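PDB 7C7D: alpha-1,3-glucanase from Streptomyces thermodiastaticus, which hydrolyses alpha-1,3-glucosidic bonds of alpha-1,3-glucan, acting as a thermostable glycosidase of family GH87. Local coordinates for residues V209-K214 with R229-A234; I242-Y247 with Q262-W267; G375-A380 with L403-A408; T413-K418 with G448-D453. All coordinates share one frame; numbering follows the deposited sequence.

All four contacts belong to the parallel beta-helix of the catalytic unit, and they follow one another along the chain. Contact 1 lies towards its N-terminal end, partly exposed, where a short helix packs, mainly by aliphatic contact, on the first strand and the turn that follows. Contact 2 joins the next two turns; contacts 1 and 2 touch where Ser-210, Val-211 and Thr-212 meet Pro-243. Contact 3 is the most buried and lies nearest the centre of the chain, with charged and amide groups held in a dense polar network. Contact 4, about 17 Å from it between centres, shares its core through Ile-407 and Val-417, but its other face carries threonine, lysine and aspartate.

Contact 1. Residues V209-K214 with R229-A234; sequences VSVTDK and RDAIAA
Asp-230 meets Lys-214 first through carbon, CB to CB at 4.3 Å. Their polar contact runs through a water that donates to Lys-214 O and to Asp-230 OD2 (2.8 Å), while Asp-230 OD1 is engaged by Gln-226 one helical turn earlier. Ala-231 has its CA nearest the other backbone, opposite Val-211 just past strand 209-210. Its methyl CB touches Val-211 CG1 at 4.0 Å and Val-209 CG1 at 4.2 Å. Lys-214 CG lies 4.0 Å from the same Ala-231 CB, and Val-240 of the neighbouring strand touches it as well. One turn on, Ala-234 CB lies against the far end of the lysine chain, 3.9 Å from Lys-214 CE. The bend of that chain at CB-CG (chi2 -68°) is what turns its extended outer part along the helix, past Ala-231 to Ala-234. Val-209 closes this end, with CG2 4.1 Å from Ala-234 O. Helix 225-234, between strands 209-210 and 238-242, thus packs on the first strand and the turn after it at the N-terminal end of the beta-helix. Apart from the water bridge the join is aliphatic: small alanine methyls allow close approach, and the ammonium of Lys-214, 6.8 Å from Asp-230 OD2 at NZ, forms no salt bridge with it.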
loop_
_atom_site.group_PDB
_atom_site.type_symbol
_atom_site.label_atom_id
_atom_site.label_comp_id
_atom_site.label_asym_id
_atom_site.label_seq_id
_atom_site.Cartn_x
_atom_site.Cartn_y
_atom_site.Cartn_z
ATOM N N VAL A 209 -18.398 -25.251 -11.273
ATOM C CA VAL A 209 -19.795 -24.828 -11.258
ATOM C C VAL A 209 -19.823 -23.345 -11.592
ATOM O O VAL A 209 -19.264 -22.530 -10.852
ATOM C CB VAL A 209 -20.432 -25.078 -9.882
ATOM C CG1 VAL A 209 -21.856 -24.529 -9.843
ATOM C CG2 VAL A 209 -20.403 -26.556 -9.540
ATOM N N SER A 210 -20.476 -22.984 -12.691
ATOM C CA SER A 210 -20.528 -21.588 -13.106
ATOM C C SER A 210 -21.604 -20.832 -12.336
ATOM O O SER A 210 -22.717 -21.333 -12.144
ATOM C CB SER A 210 -20.817 -21.496 -14.603
ATOM O OG SER A 210 -21.022 -20.147 -14.991
ATOM N N VAL A 211 -21.269 -19.608 -11.907
ATOM C CA VAL A 211 -22.251 -18.766 -11.228
ATOM C C VAL A 211 -23.420 -18.429 -12.144
ATOM O O VAL A 211 -24.544 -18.231 -11.674
ATOM C CB VAL A 211 -21.608 -17.492 -10.636
ATOM C CG1 VAL A 211 -20.614 -17.845 -9.556
ATOM C CG2 VAL A 211 -20.949 -16.659 -11.722
ATOM N N THR A 212 -23.182 -18.338 -13.457
ATOM C CA THR A 212 -24.280 -18.021 -14.365
ATOM C C THR A 212 -25.268 -19.174 -14.474
ATOM O O THR A 212 -26.455 -18.948 -14.733
ATOM C CB THR A 212 -23.754 -17.598 -15.739
ATOM O OG1 THR A 212 -22.904 -18.619 -16.272
ATOM C CG2 THR A 212 -22.977 -16.293 -15.626
ATOM N N ASP A 213 -24.807 -20.409 -14.270
ATOM C CA ASP A 213 -25.726 -21.539 -14.228
ATOM C C ASP A 213 -26.610 -21.508 -12.988
ATOM O O ASP A 213 -27.662 -22.156 -12.975
ATOM C CB ASP A 213 -24.952 -22.857 -14.298
ATOM C CG ASP A 213 -24.320 -23.092 -15.659
ATOM O OD1 ASP A 213 -24.661 -22.358 -16.612
ATOM O OD2 ASP A 213 -23.488 -24.015 -15.778
ATOM N N LYS A 214 -26.212 -20.771 -11.955
ATOM C CA LYS A 214 -27.004 -20.609 -10.747
ATOM C C LYS A 214 -27.776 -19.298 -10.731
ATOM O O LYS A 214 -28.301 -18.910 -9.681
ATOM C CB LYS A 214 -26.114 -20.718 -9.507
ATOM C CG LYS A 214 -25.419 -22.061 -9.368
ATOM C CD LYS A 214 -26.418 -23.165 -9.064
ATOM C CE LYS A 214 -25.738 -24.515 -8.947
ATOM N NZ LYS A 214 -26.711 -25.572 -8.546
ATOM N N ARG A 229 -23.794 -17.519 -3.717
ATOM C CA ARG A 229 -24.037 -18.348 -2.544
ATOM C C ARG A 229 -24.431 -19.764 -2.953
ATOM O O ARG A 229 -23.911 -20.748 -2.411
ATOM C CB ARG A 229 -25.143 -17.681 -1.734
ATOM C CG ARG A 229 -25.391 -18.176 -0.339
ATOM C CD ARG A 229 -26.391 -17.216 0.284
ATOM N NE ARG A 229 -26.853 -17.617 1.602
ATOM C CZ ARG A 229 -27.987 -17.181 2.138
ATOM N NH1 ARG A 229 -28.758 -16.344 1.457
ATOM N NH2 ARG A 229 -28.351 -17.583 3.347
ATOM N N ASP A 230 -25.341 -19.882 -3.923
ATOM C CA ASP A 230 -25.781 -21.199 -4.381
ATOM C C ASP A 230 -24.646 -21.967 -5.048
ATOM O O ASP A 230 -24.522 -23.183 -4.868
ATOM C CB ASP A 230 -26.959 -21.055 -5.344
ATOM C CG ASP A 230 -28.224 -20.565 -4.662
ATOM O OD1 ASP A 230 -28.313 -20.651 -3.420
ATOM O OD2 ASP A 230 -29.137 -20.100 -5.376
ATOM N N ALA A 231 -23.816 -21.280 -5.837
ATOM C CA ALA A 231 -22.699 -21.953 -6.492
ATOM C C ALA A 231 -21.695 -22.466 -5.470
ATOM O O ALA A 231 -21.199 -23.591 -5.590
ATOM C CB ALA A 231 -22.030 -21.009 -7.491
ATOM N N ILE A 232 -21.389 -21.654 -4.457
ATOM C CA ILE A 232 -20.464 -22.075 -3.407
ATOM C C ILE A 232 -20.976 -23.330 -2.714
ATOM O O ILE A 232 -20.221 -24.283 -2.479
ATOM C CB ILE A 232 -20.219 -20.919 -2.421
ATOM C CG1 ILE A 232 -19.407 -19.816 -3.102
ATOM C CG2 ILE A 232 -19.519 -21.415 -1.157
ATOM C CD1 ILE A 232 -19.357 -18.522 -2.312
ATOM N N ALA A 233 -22.272 -23.358 -2.391
ATOM C CA ALA A 233 -22.849 -24.533 -1.748
ATOM C C ALA A 233 -22.784 -25.758 -2.652
ATOM O O ALA A 233 -22.601 -26.880 -2.164
ATOM C CB ALA A 233 -24.291 -24.246 -1.323
ATOM N N ALA A 234 -22.914 -25.567 -3.965
ATOM C CA ALA A 234 -22.913 -26.681 -4.908
ATOM C C ALA A 234 -21.515 -27.132 -5.308
ATOM O O ALA A 234 -21.378 -28.190 -5.932
ATOM C CB ALA A 234 -23.701 -26.305 -6.165
HETATM O O HOH W 1 -29.594 -18.252 -7.494
#

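Contact 2. Residues I242-Y247 with Q262-W267; sequences IPPGDY and QGAGSW
Ile-242 N donates to Gln-262 O at 2.8 Å, and this is the one backbone hydrogen bond between the two segments. It is fairly straight, with 157° at the hydrogen, although the donor is tilted from the carbonyl plane. The carbonyl of the same residue, Ile-242 O, turns towards the other segment and takes a CA-H...O contact from Gly-263 CA at 3.5 Å. It also accepts a hydrogen bond from the hydroxyl of Ser-269, which is hydrogen-bonded to Ala-264 N too; the serine therefore links the two segments. Ile-242 CG1, anti to the carbonyl carbon and beside the backbone N (chi1 -54°), is brought 3.9 Å from Gln-262 O. Ile-242 and Gln-262 lie on strands 238-242 and 259-263, neighbouring turns of the right-handed parallel beta-helix expected of the pectate lyase-like clan, near the corner where each segment leaves one sheet for the next. Beyond the corner the backbone pairing passes to other partners: Gly-245 to Tyr-268 and Val-270, Tyr-247 to Val-270 and His-272. Across the corner itself the contact is apolar. The ring of Pro-244 lies against the methyl of Ala-264, with CG 3.8 Å from its CB, and Trp-241 touches that methyl as well. The preceding Pro-243 is pinned from within its own segment by Tyr-247, whose OH donates to Pro-243 O at 2.7 Å. The carbonyl oxygen lies in the plane of the tyrosine ring at its edge, whereas the hydroxyl sits above the carbonyl plane, 46° out of it.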
loop_
_atom_site.group_PDB
_atom_site.type_symbol
_atom_site.label_atom_id
_atom_site.label_comp_id
_atom_site.label_asym_id
_atom_site.label_seq_id
_atom_site.Cartn_x
_atom_site.Cartn_y
_atom_site.Cartn_z
ATOM N N ILE A 242 -16.400 -18.026 -12.410
ATOM C CA ILE A 242 -17.009 -16.726 -12.676
ATOM C C ILE A 242 -16.667 -16.356 -14.115
ATOM O O ILE A 242 -15.544 -15.902 -14.384
ATOM C CB ILE A 242 -16.489 -15.649 -11.709
ATOM C CG1 ILE A 242 -16.662 -16.066 -10.244
ATOM C CG2 ILE A 242 -17.190 -14.327 -11.971
ATOM C CD1 ILE A 242 -15.938 -15.141 -9.264
ATOM N N PRO A 243 -17.582 -16.533 -15.065
ATOM C CA PRO A 243 -17.289 -16.185 -16.466
ATOM C C PRO A 243 -17.034 -14.697 -16.618
ATOM O O PRO A 243 -17.423 -13.902 -15.750
ATOM C CB PRO A 243 -18.574 -16.591 -17.208
ATOM C CG PRO A 243 -19.301 -17.520 -16.289
ATOM C CD PRO A 243 -18.932 -17.098 -14.897
ATOM N N PRO A 244 -16.392 -14.281 -17.711
ATOM C CA PRO A 244 -16.255 -12.845 -17.988
ATOM C C PRO A 244 -17.597 -12.133 -17.896
ATOM O O PRO A 244 -18.621 -12.627 -18.375
ATOM C CB PRO A 244 -15.707 -12.817 -19.418
ATOM C CG PRO A 244 -14.945 -14.095 -19.542
ATOM C CD PRO A 244 -15.700 -15.108 -18.718
ATOM N N GLY A 245 -17.591 -10.967 -17.273
ATOM C CA GLY A 245 -18.811 -10.211 -17.090
ATOM C C GLY A 245 -18.678 -9.267 -15.918
ATOM O O GLY A 245 -17.618 -9.141 -15.305
ATOM N N ASP A 246 -19.790 -8.599 -15.621
ATOM C CA ASP A 246 -19.901 -7.695 -14.485
ATOM C C ASP A 246 -21.015 -8.210 -13.590
ATOM O O ASP A 246 -22.128 -8.457 -14.065
ATOM C CB ASP A 246 -20.233 -6.275 -14.953
ATOM C CG ASP A 246 -19.073 -5.615 -15.673
ATOM O OD1 ASP A 246 -18.170 -5.067 -15.001
ATOM O OD2 ASP A 246 -19.059 -5.646 -16.921
ATOM N N TYR A 247 -20.724 -8.381 -12.305
ATOM C CA TYR A 247 -21.653 -9.008 -11.374
ATOM C C TYR A 247 -21.850 -8.103 -10.177
ATOM O O TYR A 247 -20.897 -7.821 -9.449
ATOM C CB TYR A 247 -21.105 -10.349 -10.887
ATOM C CG TYR A 247 -20.810 -11.311 -11.997
ATOM C CD1 TYR A 247 -19.584 -11.295 -12.652
ATOM C CD2 TYR A 247 -21.763 -12.239 -12.397
ATOM C CE1 TYR A 247 -19.316 -12.176 -13.680
ATOM C CE2 TYR A 247 -21.505 -13.124 -13.419
ATOM C CZ TYR A 247 -20.278 -13.092 -14.057
ATOM O OH TYR A 247 -20.029 -13.982 -15.074
ATOM N N GLN A 262 -13.002 -18.783 -8.806
ATOM C CA GLN A 262 -12.046 -18.512 -9.866
ATOM C C GLN A 262 -12.711 -17.777 -11.017
ATOM O O GLN A 262 -13.713 -18.248 -11.572
ATOM C CB GLN A 262 -11.444 -19.813 -10.378
ATOM C CG GLN A 262 -10.488 -19.615 -11.533
ATOM C CD GLN A 262 -9.690 -20.857 -11.828
ATOM O OE1 GLN A 262 -9.737 -21.830 -11.077
ATOM N NE2 GLN A 262 -8.946 -20.836 -12.927
ATOM N N GLY A 263 -12.132 -16.633 -11.384
ATOM C CA GLY A 263 -12.533 -15.912 -12.570
ATOM C C GLY A 263 -11.624 -16.211 -13.755
ATOM O O GLY A 263 -10.681 -17.000 -13.686
ATOM N N ALA A 264 -11.936 -15.549 -14.864
ATOM C CA ALA A 264 -11.188 -15.680 -16.107
ATOM C C ALA A 264 -9.999 -14.735 -16.173
ATOM O O ALA A 264 -9.316 -14.684 -17.208
ATOM C CB ALA A 264 -12.115 -15.420 -17.299
ATOM N N GLY A 265 -9.727 -14.012 -15.090
ATOM C CA GLY A 265 -8.749 -12.944 -15.071
ATOM C C GLY A 265 -9.380 -11.682 -14.528
ATOM O O GLY A 265 -10.545 -11.395 -14.814
ATOM N N SER A 266 -8.622 -10.918 -13.741
ATOM C CA SER A 266 -9.174 -9.752 -13.067
ATOM C C SER A 266 -9.542 -8.614 -14.014
ATOM O O SER A 266 -10.160 -7.643 -13.565
ATOM C CB SER A 266 -8.196 -9.258 -12.007
ATOM O OG SER A 266 -7.021 -8.774 -12.629
ATOM N N TRP A 267 -9.172 -8.689 -15.290
ATOM C CA TRP A 267 -9.627 -7.715 -16.271
ATOM C C TRP A 267 -10.887 -8.163 -16.996
ATOM O O TRP A 267 -11.420 -7.399 -17.805
ATOM C CB TRP A 267 -8.516 -7.401 -17.282
ATOM C CG TRP A 267 -7.355 -6.672 -16.662
ATOM C CD1 TRP A 267 -6.496 -7.152 -15.707
ATOM C CD2 TRP A 267 -6.930 -5.332 -16.941
ATOM N NE1 TRP A 267 -5.565 -6.195 -15.384
ATOM C CE2 TRP A 267 -5.806 -5.071 -16.128
ATOM C CE3 TRP A 267 -7.385 -4.328 -17.805
ATOM C CZ2 TRP A 267 -5.129 -3.852 -16.156
ATOM C CZ3 TRP A 267 -6.709 -3.110 -17.827
ATOM C CH2 TRP A 267 -5.593 -2.886 -17.008
#

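Contact 3. Residues G375-A380 with L403-A408; sequences GDDALA and LANGIA
Asp-377 OD1 accepts two hydrogen bonds from Asn-405, one from the side-chain ND2 at 2.8 Å and one from the backbone N at 2.9 Å. The backbone N-H arrives nearly along the C-O axis of the carboxylate; the amide comes on the syn side, tilted out of its plane. In both residues CG stands anti to the carbonyl carbon (chi1 -68° and -52°), which lays carboxylate and amide side by side, their planes 21° apart. The remaining ends are held from outside: Tyr-410 OH binds Asp-377 OD2, while Ser-430 N and Arg-475 reach Asn-405 OD1. Beside them, Asp-376 OD1 takes Asp-377 N on its anti lone pair, and Asp-376 OD2 forms a salt bridge with Arg-300. Backbone bonds continue the join, from Ala-378 N to Asn-405 O, from Leu-379 N to Gly-406 O, and from Ala-408 N to Leu-379 O at 3.0 Å. Packing surrounds this polar group. Ala-404 CB presses on Asp-377 OD1 at 3.3 Å, Ala-408 CB covers the other oxygen, OD2, at 3.6 Å, and Leu-403 CG rests on Gly-375 O. On the opposite face Leu-379 CB meets Ile-407 CG1 at 4.2 Å, among Phe-393 and Ile-398. The parallel pairing of Leu-379 with Ile-407 and Ala-380 with Ala-408, entered from loops that carry the Asp-377 and Asn-405 bonds, is typical of successive turns of a parallel beta-helix.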
loop_
_atom_site.group_PDB
_atom_site.type_symbol
_atom_site.label_atom_id
_atom_site.label_comp_id
_atom_site.label_asym_id
_atom_site.label_seq_id
_atom_site.Cartn_x
_atom_site.Cartn_y
_atom_site.Cartn_z
ATOM N N GLY A 375 -5.671 4.759 2.046
ATOM C CA GLY A 375 -6.006 5.895 2.882
ATOM C C GLY A 375 -5.430 5.864 4.282
ATOM O O GLY A 375 -5.798 6.692 5.119
ATOM N N ASP A 376 -4.556 4.912 4.569
ATOM C CA ASP A 376 -3.923 4.719 5.863
ATOM C C ASP A 376 -2.830 3.689 5.592
ATOM O O ASP A 376 -2.500 3.464 4.424
ATOM C CB ASP A 376 -4.970 4.219 6.860
ATOM C CG ASP A 376 -4.644 4.580 8.298
ATOM O OD1 ASP A 376 -3.523 4.285 8.757
ATOM O OD2 ASP A 376 -5.520 5.155 8.981
ATOM N N ASP A 377 -2.292 3.044 6.621
ATOM C CA ASP A 377 -1.223 2.056 6.463
ATOM C C ASP A 377 -1.513 1.142 5.281
ATOM O O ASP A 377 -2.558 0.490 5.236
ATOM C CB ASP A 377 -1.143 1.188 7.718
ATOM C CG ASP A 377 -0.675 1.936 8.943
ATOM O OD1 ASP A 377 0.186 2.829 8.835
ATOM O OD2 ASP A 377 -1.160 1.587 10.041
ATOM N N ALA A 378 -0.581 1.052 4.329
ATOM C CA ALA A 378 -0.873 0.223 3.161
ATOM C C ALA A 378 -0.974 -1.243 3.551
ATOM O O ALA A 378 -1.955 -1.919 3.214
ATOM C CB ALA A 378 0.148 0.444 2.046
ATOM N N LEU A 379 0.026 -1.741 4.285
ATOM C CA LEU A 379 0.009 -3.065 4.893
ATOM C C LEU A 379 0.276 -2.895 6.376
ATOM O O LEU A 379 1.224 -2.202 6.757
ATOM C CB LEU A 379 1.096 -3.967 4.301
ATOM C CG LEU A 379 0.995 -4.296 2.816
ATOM C CD1 LEU A 379 2.181 -5.182 2.420
ATOM C CD2 LEU A 379 -0.315 -4.990 2.493
ATOM N N ALA A 380 -0.549 -3.519 7.209
ATOM C CA ALA A 380 -0.388 -3.398 8.646
ATOM C C ALA A 380 -0.590 -4.740 9.327
ATOM O O ALA A 380 -1.339 -5.599 8.850
ATOM C CB ALA A 380 -1.374 -2.385 9.248
ATOM N N LEU A 403 -1.877 8.812 4.270
ATOM C CA LEU A 403 -1.431 9.171 5.603
ATOM C C LEU A 403 -0.909 7.887 6.236
ATOM O O LEU A 403 -1.186 6.784 5.759
ATOM C CB LEU A 403 -2.566 9.813 6.412
ATOM C CG LEU A 403 -3.865 9.035 6.581
ATOM C CD1 LEU A 403 -3.839 8.200 7.853
ATOM C CD2 LEU A 403 -5.069 9.981 6.581
ATOM N N ALA A 404 -0.147 8.040 7.313
ATOM C CA ALA A 404 0.430 6.904 8.019
ATOM C C ALA A 404 1.462 6.164 7.165
ATOM O O ALA A 404 2.126 6.768 6.316
ATOM C CB ALA A 404 -0.651 5.991 8.612
ATOM N N ASN A 405 1.639 4.875 7.402
ATOM C CA ASN A 405 2.870 4.207 7.002
ATOM C C ASN A 405 2.715 3.401 5.715
ATOM O O ASN A 405 1.618 3.015 5.314
ATOM C CB ASN A 405 3.314 3.282 8.134
ATOM C CG ASN A 405 3.394 4.005 9.459
ATOM O OD1 ASN A 405 4.325 4.756 9.706
ATOM N ND2 ASN A 405 2.400 3.796 10.312
ATOM N N GLY A 406 3.854 3.106 5.081
ATOM C CA GLY A 406 3.848 2.109 4.026
ATOM C C GLY A 406 3.563 0.730 4.590
ATOM O O GLY A 406 2.604 0.060 4.191
ATOM N N ILE A 407 4.396 0.302 5.533
ATOM C CA ILE A 407 4.192 -0.917 6.305
ATOM C C ILE A 407 4.278 -0.565 7.782
ATOM O O ILE A 407 5.230 0.096 8.209
ATOM C CB ILE A 407 5.227 -2.004 5.957
ATOM C CG1 ILE A 407 4.988 -2.506 4.535
ATOM C CG2 ILE A 407 5.183 -3.130 6.989
ATOM C CD1 ILE A 407 5.982 -3.550 4.037
ATOM N N ALA A 408 3.287 -1.007 8.558
ATOM C CA ALA A 408 3.279 -0.787 10.001
ATOM C C ALA A 408 3.102 -2.117 10.711
ATOM O O ALA A 408 2.136 -2.845 10.451
ATOM C CB ALA A 408 2.147 0.157 10.406
#

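Contact 4. Residues T413-K418 with G448-D453; sequences TDITVK and GTITVD
Strands 415-418 and 449-453 run parallel, their axes 4.7 Å apart at closest approach and 5° apart in direction, so that Thr-416 pairs with Thr-451, Val-417 with Val-452 and Lys-418 with Asp-453. They are equivalent strands of consecutive turns in the parallel beta-helix. Straight bonds join them, from Thr-451 N to Ile-415 O and from Val-417 N to Thr-451 O at 2.8 Å, followed by Asp-453 N to Val-417 O; the bond from Ile-415 N to Thr-449 O is weak. Inward, like side chains repeat from turn to turn. Ile-450 CD1 reaches back to Ile-415 CB at 4.1 Å because its CG1 stands anti to the carbonyl carbon (chi1 -47°), and Ile-409, Ile-432 and Ile-434 pack against this face from across the core. On the other face Thr-416 and Thr-451 project together, flank against flank, with Thr-416 OG1 3.9 Å from Thr-451 CB. Lys-418 and Asp-453 also run alongside, but it is carbon that touches: Lys-418 CE is 3.3 Å from Asp-453 OD2, Lys-418 NZ stays beyond salt-bridge distance of it, and Asp-453 OD1 is hydrogen-bonded to Thr-490 OG1. At the corners at Asp-414 and Gly-448, Asp-414 OD1 receives Thr-449 N at 2.9 Å nearly end-on, and Gly-448 CA lies close beside it. A water donates to the same oxygen, Asp-414 OD1, at 2.8 Å, and is hydrogen-bonded to Thr-449 OG1 at 2.9 Å.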
loop_
_atom_site.group_PDB
_atom_site.type_symbol
_atom_site.label_atom_id
_atom_site.label_comp_id
_atom_site.label_asym_id
_atom_site.label_seq_id
_atom_site.Cartn_x
_atom_site.Cartn_y
_atom_site.Cartn_z
ATOM N N THR A 413 4.791 -11.234 17.100
ATOM C CA THR A 413 5.888 -12.124 17.464
ATOM C C THR A 413 6.512 -12.726 16.215
ATOM O O THR A 413 5.805 -13.311 15.393
ATOM C CB THR A 413 5.365 -13.249 18.357
ATOM O OG1 THR A 413 4.811 -12.672 19.541
ATOM C CG2 THR A 413 6.486 -14.216 18.733
ATOM N N ASP A 414 7.836 -12.599 16.085
ATOM C CA ASP A 414 8.567 -13.273 15.014
ATOM C C ASP A 414 8.016 -12.874 13.643
ATOM O O ASP A 414 7.553 -13.703 12.858
ATOM C CB ASP A 414 8.578 -14.796 15.207
ATOM C CG ASP A 414 9.425 -15.227 16.388
ATOM O OD1 ASP A 414 10.331 -14.471 16.801
ATOM O OD2 ASP A 414 9.189 -16.330 16.914
ATOM N N ILE A 415 8.080 -11.576 13.373
ATOM C CA ILE A 415 7.526 -10.974 12.166
ATOM C C ILE A 415 8.664 -10.654 11.206
ATOM O O ILE A 415 9.740 -10.207 11.626
ATOM C CB ILE A 415 6.757 -9.686 12.535
ATOM C CG1 ILE A 415 5.640 -9.969 13.543
ATOM C CG2 ILE A 415 6.239 -8.980 11.294
ATOM C CD1 ILE A 415 4.669 -11.006 13.095
ATOM N N THR A 416 8.416 -10.841 9.910
ATOM C CA THR A 416 9.386 -10.520 8.872
ATOM C C THR A 416 8.807 -9.500 7.901
ATOM O O THR A 416 7.685 -9.665 7.408
ATOM C CB THR A 416 9.803 -11.792 8.130
ATOM O OG1 THR A 416 10.459 -12.670 9.053
ATOM C CG2 THR A 416 10.765 -11.472 6.993
ATOM N N VAL A 417 9.586 -8.459 7.621
ATOM C CA VAL A 417 9.271 -7.453 6.613
ATOM C C VAL A 417 10.479 -7.436 5.687
ATOM O O VAL A 417 11.541 -6.924 6.061
ATOM C CB VAL A 417 9.028 -6.075 7.251
ATOM C CG1 VAL A 417 8.795 -5.016 6.184
ATOM C CG2 VAL A 417 7.853 -6.132 8.217
ATOM N N LYS A 418 10.338 -8.010 4.489
ATOM C CA LYS A 418 11.497 -8.318 3.653
ATOM C C LYS A 418 11.280 -7.943 2.193
ATOM O O LYS A 418 10.261 -8.297 1.601
ATOM C CB LYS A 418 11.835 -9.814 3.745
ATOM C CG LYS A 418 12.962 -10.265 2.825
ATOM C CD LYS A 418 13.189 -11.777 2.916
ATOM C CE LYS A 418 14.582 -12.149 3.392
ATOM N NZ LYS A 418 14.561 -13.467 4.089
ATOM N N GLY A 448 10.021 -11.763 20.425
ATOM C CA GLY A 448 10.838 -12.630 19.591
ATOM C C GLY A 448 11.801 -11.816 18.765
ATOM O O GLY A 448 12.511 -10.954 19.291
ATOM N N THR A 449 11.822 -12.076 17.462
ATOM C CA THR A 449 12.707 -11.392 16.531
ATOM C C THR A 449 11.868 -10.727 15.453
ATOM O O THR A 449 10.999 -11.366 14.852
ATOM C CB THR A 449 13.668 -12.389 15.883
ATOM O OG1 THR A 449 14.421 -13.046 16.907
ATOM C CG2 THR A 449 14.636 -11.686 14.937
ATOM N N ILE A 450 12.127 -9.451 15.211
ATOM C CA ILE A 450 11.521 -8.729 14.104
ATOM C C ILE A 450 12.608 -8.554 13.057
ATOM O O ILE A 450 13.608 -7.870 13.302
ATOM C CB ILE A 450 10.961 -7.369 14.540
ATOM C CG1 ILE A 450 10.136 -7.489 15.834
ATOM C CG2 ILE A 450 10.152 -6.758 13.411
ATOM C CD1 ILE A 450 8.911 -8.392 15.731
ATOM N N THR A 451 12.415 -9.177 11.902
ATOM C CA THR A 451 13.405 -9.188 10.837
ATOM C C THR A 451 12.963 -8.218 9.750
ATOM O O THR A 451 11.931 -8.429 9.110
ATOM C CB THR A 451 13.512 -10.604 10.268
ATOM O OG1 THR A 451 13.921 -11.514 11.300
ATOM C CG2 THR A 451 14.510 -10.660 9.133
ATOM N N VAL A 452 13.737 -7.164 9.548
ATOM C CA VAL A 452 13.429 -6.129 8.567
ATOM C C VAL A 452 14.597 -6.115 7.585
ATOM O O VAL A 452 15.621 -5.478 7.833
ATOM C CB VAL A 452 13.227 -4.767 9.239
ATOM C CG1 VAL A 452 12.844 -3.704 8.213
ATOM C CG2 VAL A 452 12.186 -4.865 10.362
ATOM N N ASP A 453 14.467 -6.834 6.468
ATOM C CA ASP A 453 15.609 -7.144 5.609
ATOM C C ASP A 453 15.336 -6.794 4.152
ATOM O O ASP A 453 14.301 -7.174 3.603
ATOM C CB ASP A 453 15.947 -8.634 5.686
ATOM C CG ASP A 453 17.063 -9.019 4.731
ATOM O OD1 ASP A 453 18.202 -8.531 4.912
ATOM O OD2 ASP A 453 16.801 -9.775 3.780
HETATM O O HOH W 2 12.755 -15.210 17.904
#